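Local coordinates for protein putative tryptophan halogenase (Xanthomonas campestris pv. campestris, PDB 6Y1W) that probably acts as a flavin-dependent halogenase, a member of the tryptophan halogenase family that is expected to bind FAD, at residues Ile351-Arg356 / Ala386-Phe391. Numbering follows the deposited sequence.
Sequences IHLIQR and AHIRDF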
# COMPACT_ATOMS: atom_id res chain seq x y z
N ILE A 351 17.21 2.15 13.12
CA ILE A 351 16.38 1.35 14.02
C ILE A 351 15.10 0.89 13.33
O ILE A 351 14.64 -0.24 13.57
CB ILE A 351 16.14 2.14 15.32
CG1 ILE A 351 17.38 1.98 16.19
CG2 ILE A 351 14.88 1.63 16.08
CD1 ILE A 351 17.37 2.87 17.44
N HIS A 352 14.55 1.70 12.44
CA HIS A 352 13.36 1.31 11.68
C HIS A 352 13.62 0.07 10.85
O HIS A 352 12.77 -0.83 10.76
CB HIS A 352 12.96 2.48 10.79
CG HIS A 352 11.96 2.10 9.74
ND1 HIS A 352 10.60 2.08 9.99
CD2 HIS A 352 12.11 1.75 8.45
CE1 HIS A 352 9.96 1.73 8.89
NE2 HIS A 352 10.86 1.53 7.93
N LEU A 353 14.80 -0.00 10.21
CA LEU A 353 15.07 -1.16 9.37
C LEU A 353 15.26 -2.41 10.20
O LEU A 353 14.89 -3.49 9.73
CB LEU A 353 16.29 -0.91 8.49
CG LEU A 353 15.94 0.02 7.32
CD1 LEU A 353 17.22 0.60 6.73
CD2 LEU A 353 15.08 -0.65 6.25
N ILE A 354 15.80 -2.30 11.41
CA ILE A 354 15.81 -3.44 12.34
C ILE A 354 14.39 -3.86 12.65
O ILE A 354 14.03 -5.05 12.58
CB ILE A 354 16.58 -3.08 13.62
CG1 ILE A 354 18.07 -2.87 13.30
CG2 ILE A 354 16.46 -4.26 14.62
CD1 ILE A 354 18.86 -2.21 14.47
N GLN A 355 13.55 -2.90 13.05
CA GLN A 355 12.17 -3.20 13.42
C GLN A 355 11.44 -3.86 12.27
O GLN A 355 10.71 -4.85 12.47
CB GLN A 355 11.45 -1.92 13.82
CG GLN A 355 9.93 -2.08 13.84
CD GLN A 355 9.23 -0.82 14.32
OE1 GLN A 355 9.86 0.05 14.98
NE2 GLN A 355 7.93 -0.72 14.05
N ARG A 356 11.61 -3.35 11.03
CA ARG A 356 10.91 -3.98 9.90
C ARG A 356 11.33 -5.43 9.72
O ARG A 356 10.50 -6.30 9.45
CB ARG A 356 11.16 -3.21 8.60
CG ARG A 356 10.54 -1.82 8.58
CD ARG A 356 9.00 -1.85 8.68
NE ARG A 356 8.47 -2.70 7.62
CZ ARG A 356 7.53 -3.63 7.79
NH1 ARG A 356 7.01 -3.85 9.00
NH2 ARG A 356 7.13 -4.35 6.74
N ALA A 386 15.01 -0.50 -1.21
CA ALA A 386 15.32 0.25 -2.42
C ALA A 386 14.58 1.57 -2.42
O ALA A 386 15.11 2.59 -2.88
CB ALA A 386 14.95 -0.56 -3.66
N HIS A 387 13.36 1.58 -1.88
CA HIS A 387 12.61 2.83 -1.76
C HIS A 387 13.31 3.81 -0.81
O HIS A 387 13.38 5.02 -1.08
CB HIS A 387 11.21 2.55 -1.27
CG HIS A 387 10.60 3.74 -0.65
ND1 HIS A 387 10.12 4.78 -1.40
CD2 HIS A 387 10.48 4.12 0.65
CE1 HIS A 387 9.70 5.75 -0.60
NE2 HIS A 387 9.90 5.37 0.65
N ILE A 388 13.79 3.32 0.33
CA ILE A 388 14.50 4.21 1.24
C ILE A 388 15.81 4.69 0.61
O ILE A 388 16.15 5.88 0.70
CB ILE A 388 14.72 3.51 2.59
CG1 ILE A 388 13.36 3.26 3.26
CG2 ILE A 388 15.51 4.33 3.53
CD1 ILE A 388 13.47 2.22 4.47
N ARG A 389 16.53 3.78 -0.06
CA ARG A 389 17.75 4.14 -0.79
C ARG A 389 17.49 5.32 -1.71
O ARG A 389 18.27 6.29 -1.73
CB ARG A 389 18.27 2.93 -1.58
CG ARG A 389 19.52 3.28 -2.44
CD ARG A 389 19.64 2.33 -3.61
NE ARG A 389 18.52 2.52 -4.51
CZ ARG A 389 18.14 1.61 -5.42
NH1 ARG A 389 18.84 0.47 -5.50
NH2 ARG A 389 17.09 1.86 -6.24
N ASP A 390 16.38 5.26 -2.48
CA ASP A 390 16.11 6.32 -3.45
C ASP A 390 15.91 7.65 -2.76
O ASP A 390 16.31 8.70 -3.28
CB ASP A 390 14.88 5.98 -4.30
CG ASP A 390 15.16 4.93 -5.37
OD1 ASP A 390 16.33 4.48 -5.50
OD2 ASP A 390 14.16 4.52 -6.03
N PHE A 391 15.28 7.63 -1.58
CA PHE A 391 15.02 8.87 -0.87
C PHE A 391 16.32 9.46 -0.31
O PHE A 391 16.47 10.70 -0.25
CB PHE A 391 14.01 8.60 0.26
CG PHE A 391 13.26 9.86 0.69
CD1 PHE A 391 12.08 10.22 0.04
CD2 PHE A 391 13.74 10.67 1.72
CE1 PHE A 391 11.39 11.38 0.43
CE2 PHE A 391 13.06 11.81 2.11
CZ PHE A 391 11.88 12.17 1.48
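The CD1 methyl of Ile388 abuts Leu353 and His352 together, and this methyl makes all the close contacts that join the two helical segments. CD1 lies 3.7 Å from Leu353 CD2 and 4.2 Å from CD2 of the His352 ring, which it approaches obliquely. The reach comes from an extended side chain: CG1 stands anti to the carbonyl carbon (chi1 -65°), and chi2 at 165° carries CD1 onward to the facing helix. The two aliphatic chains run past each other in opposite directions. No hydrogen bond crosses the interface, and with CA atoms 9.8 Å apart at Leu353 and Ile388 the backbones themselves stay well separated.

The segments belong to helices 350-363 and 371-397 in the tryptophan halogenase fold, with Ile351, a predicted FAD-binding residue, packing against Thr26 and Met30 of helix 25-39. Ile388 has its side chain about 6 Å from that of Glu347, a predicted tryptophan-binding residue, so this apolar contact probably lies close to the substrate site.

Other interactions fix the His352 ring: ND1 is hydrogen-bonded to Ser65 OG, and Arg356 CG sits 3.4 Å above one face, towards the rim. Beyond the apolar contact, Arg389 grips Asp390 side-on, with NE and NH2 both directed to OD1. Arg389 NH2 lies 2.8 Å from Asp390 OD1, closer than NE; OD1 lies almost in the guanidinium plane and meets NE on its anti side and NH2 on its syn side, both tilted out of the carboxylate plane toward one face. Asp390 OD2 turns to Ser418 OG, and Arg389 also makes a cation-pi contact with Trp240.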